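Uncharacterized SRPBCC domain-containing protein (Micromonospora chersina, PDB 6V04) is of unknown function but, as a START/Bet v1-like protein encoded in the dynemicin biosynthetic locus, probably takes part in making that antibiotic. Local coordinates at residues Pro88-Gly93 and Asp109-Arg114; Asp65-His70 and Leu78-Phe83. All coordinates share one frame; numbering follows the deposited sequence. Where two conformers were deposited one is given.

Overall arrangement
Two antiparallel hairpins, built one after the other in the chain, account for both contacts. Contact 2 comes first: strand 63-72 turns back within a few residues into strand 76-83, closing a short loop between 65-70 and 78-83. The chain then runs through Pro88 into strand 90-98, turns again, and returns along strand 103-110, so that contact 1 closes the longer loop between 88-93 and 109-114. The loops follow in series, neither enclosing nor crossing the other. Strands 76-83 and 90-98 are themselves neighbours, which joins the two hairpins as four consecutive strands of a seven-stranded antiparallel sheet; Glu89 of contact 1 reaches back to Arg80 of contact 2 in a salt bridge.

Contact 1 of 2, residues Pro88-Gly93 and Asp109-Arg114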
ATOM      1  N   PRO A  88      -9.715  -0.424   3.444  1.00 25.57           N
ATOM      2  CA  PRO A  88     -10.814  -1.341   3.755  1.00 26.98           C
ATOM      3  C   PRO A  88     -10.292  -2.740   4.041  1.00 26.43           C
ATOM      4  O   PRO A  88      -9.262  -3.161   3.512  1.00 26.42           O
ATOM      5  CB  PRO A  88     -11.680  -1.304   2.490  1.00 29.57           C
ATOM      6  CG  PRO A  88     -10.726  -0.916   1.405  1.00 26.83           C
ATOM      7  CD  PRO A  88      -9.736   0.025   2.045  1.00 25.90           C
ATOM      8  N   GLU A  89     -11.031  -3.468   4.881  1.00 25.66           N
ATOM      9  CA  GLU A  89     -10.603  -4.802   5.268  1.00 23.23           C
ATOM     10  C   GLU A  89     -10.708  -5.761   4.091  1.00 27.19           C
ATOM     11  O   GLU A  89     -11.778  -5.901   3.476  1.00 27.84           O
ATOM     12  CB  GLU A  89     -11.439  -5.311   6.439  1.00 31.41           C
ATOM     13  CG  GLU A  89     -10.993  -6.666   6.955  1.00 34.55           C
ATOM     14  CD  GLU A  89     -11.767  -7.107   8.175  1.00 38.87           C
ATOM     15  OE1 GLU A  89     -12.933  -7.535   8.022  1.00 39.78           O
ATOM     16  OE2 GLU A  89     -11.206  -7.012   9.286  1.00 42.13           O
ATOM     17  N   CYS A  90      -9.604  -6.449   3.808  1.00 25.71           N
ATOM     18  CA  CYS A  90      -9.532  -7.478   2.781  1.00 25.61           C
ATOM     19  C   CYS A  90      -9.438  -8.843   3.436  1.00 24.06           C
ATOM     20  O   CYS A  90      -8.777  -9.002   4.461  1.00 27.17           O
ATOM     21  CB  CYS A  90      -8.314  -7.287   1.886  1.00 25.59           C
ATOM     22  SG  CYS A  90      -8.226  -5.667   1.172  1.00 29.63           S
ATOM     23  N   GLN A  91     -10.133  -9.816   2.848  1.00 24.00           N
ATOM     24  CA  GLN A  91     -10.041 -11.212   3.246  1.00 25.03           C
ATOM     25  C   GLN A  91      -8.962 -11.876   2.405  1.00 25.86           C
ATOM     26  O   GLN A  91      -9.100 -11.941   1.174  1.00 24.70           O
ATOM     27  CB  GLN A  91     -11.378 -11.909   3.019  1.00 28.81           C
ATOM     28  CG  GLN A  91     -12.416 -11.684   4.107  1.00 46.02           C
ATOM     29  CD  GLN A  91     -12.362 -12.684   5.274  1.00 34.82           C
ATOM     30  OE1 GLN A  91     -13.099 -12.526   6.243  1.00 52.75           O
ATOM     31  NE2 GLN A  91     -11.498 -13.692   5.191  1.00 40.06           N
ATOM     32  N   VAL A  92      -7.906 -12.374   3.056  1.00 25.58           N
ATOM     33  CA  VAL A  92      -6.761 -12.941   2.355  1.00 22.97           C
ATOM     34  C   VAL A  92      -6.612 -14.403   2.752  1.00 28.22           C
ATOM     35  O   VAL A  92      -6.763 -14.760   3.926  1.00 30.21           O
ATOM     36  CB  VAL A  92      -5.465 -12.147   2.640  1.00 23.30           C
ATOM     37  CG1 VAL A  92      -4.296 -12.697   1.837  1.00 26.43           C
ATOM     38  CG2 VAL A  92      -5.672 -10.659   2.307  1.00 25.96           C
ATOM     39  N   GLY A  93      -6.331 -15.250   1.768  1.00 25.59           N
ATOM     40  CA  GLY A  93      -6.026 -16.641   2.047  1.00 25.83           C
ATOM     41  C   GLY A  93      -4.779 -17.090   1.318  1.00 27.61           C
ATOM     42  O   GLY A  93      -4.598 -16.756   0.144  1.00 29.40           O
ATOM     43  N   ASP A 109      -7.622 -12.877  -2.465  1.00 23.32           N
ATOM     44  CA  ASP A 109      -7.696 -11.542  -1.867  1.00 25.39           C
ATOM     45  C   ASP A 109      -9.005 -10.919  -2.325  1.00 25.84           C
ATOM     46  O   ASP A 109      -9.151 -10.599  -3.507  1.00 26.68           O
ATOM     47  CB  ASP A 109      -6.490 -10.684  -2.281  1.00 22.61           C
ATOM     48  CG  ASP A 109      -6.483  -9.301  -1.649  1.00 25.56           C
ATOM     49  OD1 ASP A 109      -7.556  -8.789  -1.271  1.00 25.72           O
ATOM     50  OD2 ASP A 109      -5.373  -8.695  -1.554  1.00 25.93           O
ATOM     51  N   SER A 110      -9.974 -10.789  -1.415  1.00 24.45           N
ATOM     52  CA  SER A 110     -11.255 -10.200  -1.756  1.00 24.22           C
ATOM     53  C   SER A 110     -11.601  -9.068  -0.800  1.00 25.30           C
ATOM     54  O   SER A 110     -11.118  -9.003   0.337  1.00 27.30           O
ATOM     55  CB  SER A 110     -12.370 -11.260  -1.761  1.00 29.25           C
ATOM     56  OG  SER A 110     -12.420 -11.947  -0.530  1.00 31.36           O
ATOM     57  N   CYS A 111     -12.402  -8.151  -1.304  1.00 25.16           N
ATOM     58  CA  CYS A 111     -12.846  -7.000  -0.549  1.00 26.51           C
ATOM     59  C   CYS A 111     -14.154  -6.498  -1.141  1.00 28.68           C
ATOM     60  O   CYS A 111     -14.185  -6.078  -2.303  1.00 28.31           O
ATOM     61  CB  CYS A 111     -11.782  -5.904  -0.576  1.00 26.37           C
ATOM     62  SG  CYS A 111     -12.255  -4.417   0.347  1.00 29.79           S
ATOM     63  N   PRO A 112     -15.255  -6.539  -0.394  1.00 28.09           N
ATOM     64  CA  PRO A 112     -16.544  -6.132  -0.962  1.00 34.65           C
ATOM     65  C   PRO A 112     -16.505  -4.696  -1.460  1.00 34.14           C
ATOM     66  O   PRO A 112     -16.025  -3.795  -0.764  1.00 32.38           O
ATOM     67  CB  PRO A 112     -17.517  -6.302   0.211  1.00 35.56           C
ATOM     68  CG  PRO A 112     -16.855  -7.267   1.129  1.00 34.99           C
ATOM     69  CD  PRO A 112     -15.376  -6.999   1.000  1.00 27.59           C
ATOM     70  N   GLY A 113     -16.972  -4.496  -2.688  1.00 32.13           N
ATOM     71  CA  GLY A 113     -17.039  -3.178  -3.284  1.00 33.60           C
ATOM     72  C   GLY A 113     -15.728  -2.652  -3.819  1.00 38.72           C
ATOM     73  O   GLY A 113     -15.643  -1.463  -4.145  1.00 39.96           O
ATOM     74  N   ARG A 114     -14.711  -3.493  -3.928  1.00 32.37           N
ATOM     75  CA  ARG A 114     -13.418  -3.055  -4.428  1.00 32.72           C
ATOM     76  C   ARG A 114     -13.572  -2.394  -5.796  1.00 39.80           C
ATOM     77  O   ARG A 114     -14.134  -3.010  -6.711  1.00 43.18           O
ATOM     78  CB  ARG A 114     -12.483  -4.253  -4.545  1.00 33.14           C
ATOM     79  CG  ARG A 114     -11.151  -3.964  -5.205  1.00 35.73           C
ATOM     80  CD  ARG A 114     -10.277  -5.186  -5.088  1.00 36.23           C
ATOM     81  NE  ARG A 114      -9.675  -5.265  -3.765  1.00 33.17           N
ATOM     82  CZ  ARG A 114      -9.281  -6.384  -3.167  1.00 29.03           C
ATOM     83  NH1 ARG A 114      -8.708  -6.305  -1.972  1.00 31.11           N
ATOM     84  NH2 ARG A 114      -9.457  -7.570  -3.739  1.00 29.90           N
TER
HETATM   85  O   HOH W   1     -10.422 -14.074  -0.098  1.00 29.12           O
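Gln91 and Ser110 form an antiparallel hydrogen-bonded pair, Gln91 N giving to Ser110 O at 2.8 Å and Ser110 N to Gln91 O at 3.0 Å, with Val92 and Asp109 the non-hydrogen-bonded pair beside them. This is the open end of the beta hairpin 90-98/103-110, in the sheet of a START/Bet v1-like domain, and it illustrates how an arginine from the turn that follows can fasten onto the last paired residues. Beyond Ser110 the chain enters a type II beta turn, Cys111 to Arg114, with Gly113 at positive phi. The turn brings Arg114 back beside the end of strand 103-110, where it grips Asp109 end-on: NH1 makes a salt bridge to OD1 at 2.8 Å, approaching from above the carboxylate plane, while NH2 gives to the backbone O of Asp109. Asp109 OD2 is taken by Trp126 of helix 116-139, so both carboxylate oxygens have partners. Cys90 leans into this pair. Its SG stands beside the backbone N (chi1 -54°) and meets the guanidinium of Arg114 at the edge, 3.2 Å from NH1, while its CB packs on Asp109 OD1. Cys111 CB lies over one face of the same guanidinium, toward its rim, and its SG, anti to the backbone N, touches Pro88 CB at 3.8 Å. On the face carrying Gln91 and Ser110, the serine OG sits 3.7 Å from Gln91 CB. A water bridges the two residues there, donating to Gln91 O at 2.8 Å and lying 3.0 Å from Ser110 OG.

Contact 2 of 2, residues Asp65-His70 and Leu78-Phe83; sequences DIEVDH and LFRWSF
Asp69 and Arg80 meet through matched first torsions, chi1 near -70° in both, each setting CG beside its own backbone N; a further bend in the arginine at chi3 (-73°) turns NE toward the carboxylate. The two side chains cross at about a right angle, yet their flat ends lie nearly coplanar, 27° apart. The grip is side-on: NE of Arg80 reaches the syn lone pair of Asp69 OD2 at 2.9 Å, and NH2 reaches Asp69 OD1 at 2.9 Å on the syn side, somewhat out of the carboxylate plane. Glu67 CB lies over one face of the guanidinium, 3.6 Å from NH2, and Glu89 of contact 1 makes a salt bridge to NH1. Two acids thus share the arginine, whose positive charge would be expected to stabilise both carboxylates in their ionised form. On the other side of the sheet, Ile66, Val68, Phe79 and Trp81 are buried. Ile66 CG2 packs obliquely against the Phe79 ring, 3.8 Å from CD2, whereas CG1 comes to the edge of the Trp81 ring and lies 3.9 Å from Trp81 CB. Phe79 CE2 stands over one face of that indole, with Phe64 also stacked on Trp81. The backbone runs antiparallel, Glu67 and Arg80 exchanging two hydrogen bonds, until the register shifts by one residue. There Leu78 O accepts from both Asp69 N at 2.8 Å and His70 N at 3.0 Å. Asp69 and His70 together face Leu78, and with Asp69 near-helical in its backbone angles this is a classic beta bulge, here in hairpin 63-72/76-83 of the START/Bet v1-like sheet.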
ATOM      1  N   ASP A  65      -1.926  -3.730   8.697  1.00 22.78           N
ATOM      2  CA  ASP A  65      -2.380  -4.278   9.969  1.00 23.20           C
ATOM      3  C   ASP A  65      -3.175  -5.554   9.699  1.00 24.35           C
ATOM      4  O   ASP A  65      -4.059  -5.558   8.842  1.00 26.19           O
ATOM      5  CB  ASP A  65      -3.255  -3.270  10.715  1.00 24.60           C
ATOM      6  CG  ASP A  65      -2.471  -2.095  11.275  1.00 31.79           C
ATOM      7  OD1 ASP A  65      -1.261  -2.236  11.522  1.00 32.87           O
ATOM      8  OD2 ASP A  65      -3.092  -1.027  11.482  1.00 33.16           O
ATOM      9  N   ILE A  66      -2.881  -6.624  10.444  1.00 23.50           N
ATOM     10  CA  ILE A  66      -3.403  -7.959  10.159  1.00 24.21           C
ATOM     11  C   ILE A  66      -4.148  -8.507  11.372  1.00 25.24           C
ATOM     12  O   ILE A  66      -3.685  -8.390  12.511  1.00 26.84           O
ATOM     13  CB  ILE A  66      -2.267  -8.930   9.774  1.00 24.28           C
ATOM     14  CG1 ILE A  66      -1.491  -8.397   8.566  1.00 23.92           C
ATOM     15  CG2 ILE A  66      -2.838 -10.332   9.501  1.00 27.50           C
ATOM     16  CD1 ILE A  66      -0.226  -9.175   8.254  1.00 26.74           C
ATOM     17  N   GLU A  67      -5.278  -9.158  11.113  1.00 24.75           N
ATOM     18  CA  GLU A  67      -5.976  -9.975  12.102  1.00 28.89           C
ATOM     19  C   GLU A  67      -6.066 -11.386  11.538  1.00 25.24           C
ATOM     20  O   GLU A  67      -6.611 -11.581  10.447  1.00 27.16           O
ATOM     21  CB  GLU A  67      -7.375  -9.428  12.400  1.00 30.37           C
ATOM     22  CG  GLU A  67      -7.386  -8.069  13.071  1.00 46.76           C
ATOM     23  CD  GLU A  67      -7.087  -8.149  14.556  1.00 75.95           C
ATOM     24  OE1 GLU A  67      -6.926  -9.275  15.075  1.00 82.24           O
ATOM     25  OE2 GLU A  67      -7.019  -7.084  15.206  1.00 85.35           O
ATOM     26  N   VAL A  68      -5.530 -12.360  12.263  1.00 25.84           N
ATOM     27  CA  VAL A  68      -5.383 -13.721  11.756  1.00 28.39           C
ATOM     28  C   VAL A  68      -6.558 -14.556  12.238  1.00 29.86           C
ATOM     29  O   VAL A  68      -6.833 -14.633  13.443  1.00 29.49           O
ATOM     30  CB  VAL A  68      -4.048 -14.345  12.189  1.00 28.13           C
ATOM     31  CG1 VAL A  68      -3.973 -15.811  11.737  1.00 29.73           C
ATOM     32  CG2 VAL A  68      -2.860 -13.533  11.641  1.00 28.41           C
ATOM     33  N   ASP A  69      -7.232 -15.206  11.299  1.00 27.62           N
ATOM     34  CA  ASP A  69      -8.378 -16.035  11.630  1.00 29.02           C
ATOM     35  C   ASP A  69      -8.011 -17.493  11.803  1.00 29.33           C
ATOM     36  O   ASP A  69      -8.485 -18.130  12.752  1.00 34.45           O
ATOM     37  CB  ASP A  69      -9.453 -15.895  10.559  1.00 30.50           C
ATOM     38  CG  ASP A  69     -10.103 -14.526  10.582  1.00 34.24           C
ATOM     39  OD1 ASP A  69     -10.469 -14.069  11.687  1.00 40.18           O
ATOM     40  OD2 ASP A  69     -10.206 -13.902   9.513  1.00 38.46           O
ATOM     41  N   HIS A  70      -7.189 -18.052  10.928  0.51 32.15           N
ATOM     42  CA  HIS A  70      -6.786 -19.421  11.167  0.51 28.25           C
ATOM     43  C   HIS A  70      -5.452 -19.734  10.525  0.51 29.48           C
ATOM     44  O   HIS A  70      -5.162 -19.313   9.404  0.51 27.92           O
ATOM     45  CB  HIS A  70      -7.822 -20.425  10.668  0.51 36.34           C
ATOM     46  CG  HIS A  70      -7.739 -21.725  11.390  0.51 34.93           C
ATOM     47  ND1 HIS A  70      -8.087 -21.850  12.718  0.51 36.56           N
ATOM     48  CD2 HIS A  70      -7.275 -22.934  11.005  0.51 39.50           C
ATOM     49  CE1 HIS A  70      -7.871 -23.089  13.110  0.51 39.60           C
ATOM     50  NE2 HIS A  70      -7.372 -23.766  12.091  0.51 36.41           N
ATOM     51  N   LEU A  78      -5.423 -18.005   6.879  1.00 26.83           N
ATOM     52  CA  LEU A  78      -6.573 -17.162   6.584  1.00 26.67           C
ATOM     53  C   LEU A  78      -6.525 -15.958   7.508  1.00 24.37           C
ATOM     54  O   LEU A  78      -6.511 -16.120   8.734  1.00 26.64           O
ATOM     55  CB  LEU A  78      -7.881 -17.925   6.776  1.00 29.15           C
ATOM     56  CG  LEU A  78      -7.943 -19.203   5.955  1.00 30.59           C
ATOM     57  CD1 LEU A  78      -9.210 -19.970   6.283  1.00 32.13           C
ATOM     58  CD2 LEU A  78      -7.896 -18.885   4.484  1.00 36.03           C
ATOM     59  N   PHE A  79      -6.550 -14.767   6.922  1.00 25.65           N
ATOM     60  CA  PHE A  79      -6.420 -13.545   7.696  1.00 24.72           C
ATOM     61  C   PHE A  79      -7.089 -12.388   6.972  1.00 25.57           C
ATOM     62  O   PHE A  79      -7.449 -12.473   5.796  1.00 27.23           O
ATOM     63  CB  PHE A  79      -4.940 -13.233   8.000  1.00 23.89           C
ATOM     64  CG  PHE A  79      -4.039 -13.186   6.786  1.00 22.78           C
ATOM     65  CD1 PHE A  79      -3.441 -14.338   6.300  1.00 25.45           C
ATOM     66  CD2 PHE A  79      -3.751 -11.988   6.163  1.00 24.10           C
ATOM     67  CE1 PHE A  79      -2.600 -14.288   5.196  1.00 24.84           C
ATOM     68  CE2 PHE A  79      -2.914 -11.941   5.057  1.00 23.56           C
ATOM     69  CZ  PHE A  79      -2.340 -13.090   4.580  1.00 24.62           C
ATOM     70  N   ARG A  80      -7.284 -11.310   7.720  1.00 22.81           N
ATOM     71  CA  ARG A  80      -7.837 -10.064   7.222  1.00 22.42           C
ATOM     72  C   ARG A  80      -6.795  -8.971   7.411  1.00 23.49           C
ATOM     73  O   ARG A  80      -6.033  -8.993   8.381  1.00 25.35           O
ATOM     74  CB  ARG A  80      -9.120  -9.720   7.970  1.00 24.25           C
ATOM     75  CG  ARG A  80     -10.257 -10.667   7.646  1.00 27.72           C
ATOM     76  CD  ARG A  80     -11.357 -10.571   8.670  1.00 28.64           C
ATOM     77  NE  ARG A  80     -10.977 -11.186   9.940  1.00 30.94           N
ATOM     78  CZ  ARG A  80     -10.795 -10.537  11.088  1.00 31.90           C
ATOM     79  NH1 ARG A  80     -10.958  -9.221  11.169  1.00 37.48           N
ATOM     80  NH2 ARG A  80     -10.470 -11.223  12.177  1.00 33.60           N
ATOM     81  N   TRP A  81      -6.738  -8.016   6.486  1.00 22.14           N
ATOM     82  CA  TRP A  81      -5.778  -6.946   6.704  1.00 21.80           C
ATOM     83  C   TRP A  81      -6.270  -5.628   6.124  1.00 23.39           C
ATOM     84  O   TRP A  81      -7.223  -5.566   5.344  1.00 23.64           O
ATOM     85  CB  TRP A  81      -4.401  -7.348   6.170  1.00 23.03           C
ATOM     86  CG  TRP A  81      -4.151  -7.418   4.683  1.00 20.87           C
ATOM     87  CD1 TRP A  81      -4.947  -7.009   3.663  1.00 21.05           C
ATOM     88  CD2 TRP A  81      -2.957  -7.924   4.079  1.00 22.16           C
ATOM     89  NE1 TRP A  81      -4.335  -7.248   2.454  1.00 22.90           N
ATOM     90  CE2 TRP A  81      -3.102  -7.799   2.688  1.00 22.39           C
ATOM     91  CE3 TRP A  81      -1.771  -8.462   4.591  1.00 24.20           C
ATOM     92  CZ2 TRP A  81      -2.105  -8.196   1.792  1.00 23.64           C
ATOM     93  CZ3 TRP A  81      -0.783  -8.860   3.702  1.00 23.72           C
ATOM     94  CH2 TRP A  81      -0.950  -8.717   2.325  1.00 25.07           C
ATOM     95  N   SER A  82      -5.582  -4.557   6.545  1.00 22.67           N
ATOM     96  CA  SER A  82      -5.932  -3.182   6.217  1.00 22.06           C
ATOM     97  C   SER A  82      -4.658  -2.454   5.818  1.00 21.81           C
ATOM     98  O   SER A  82      -3.747  -2.307   6.645  1.00 23.09           O
ATOM     99  CB  SER A  82      -6.587  -2.491   7.414  1.00 24.40           C
ATOM    100  OG  SER A  82      -6.741  -1.100   7.195  1.00 27.46           O
ATOM    101  N   PHE A  83      -4.598  -1.989   4.568  1.00 21.61           N
ATOM    102  CA  PHE A  83      -3.384  -1.337   4.075  1.00 19.68           C
ATOM    103  C   PHE A  83      -3.189   0.011   4.752  1.00 21.75           C
ATOM    104  O   PHE A  83      -4.092   0.850   4.793  1.00 22.92           O
ATOM    105  CB  PHE A  83      -3.441  -1.165   2.562  1.00 21.45           C
ATOM    106  CG  PHE A  83      -2.158  -0.681   1.950  1.00 21.73           C
ATOM    107  CD1 PHE A  83      -0.960  -1.299   2.238  1.00 22.61           C
ATOM    108  CD2 PHE A  83      -2.175   0.361   1.048  1.00 22.34           C
ATOM    109  CE1 PHE A  83       0.216  -0.843   1.661  1.00 22.67           C
ATOM    110  CE2 PHE A  83      -0.998   0.810   0.481  1.00 23.23           C
ATOM    111  CZ  PHE A  83       0.169   0.193   0.761  1.00 21.54           C
TER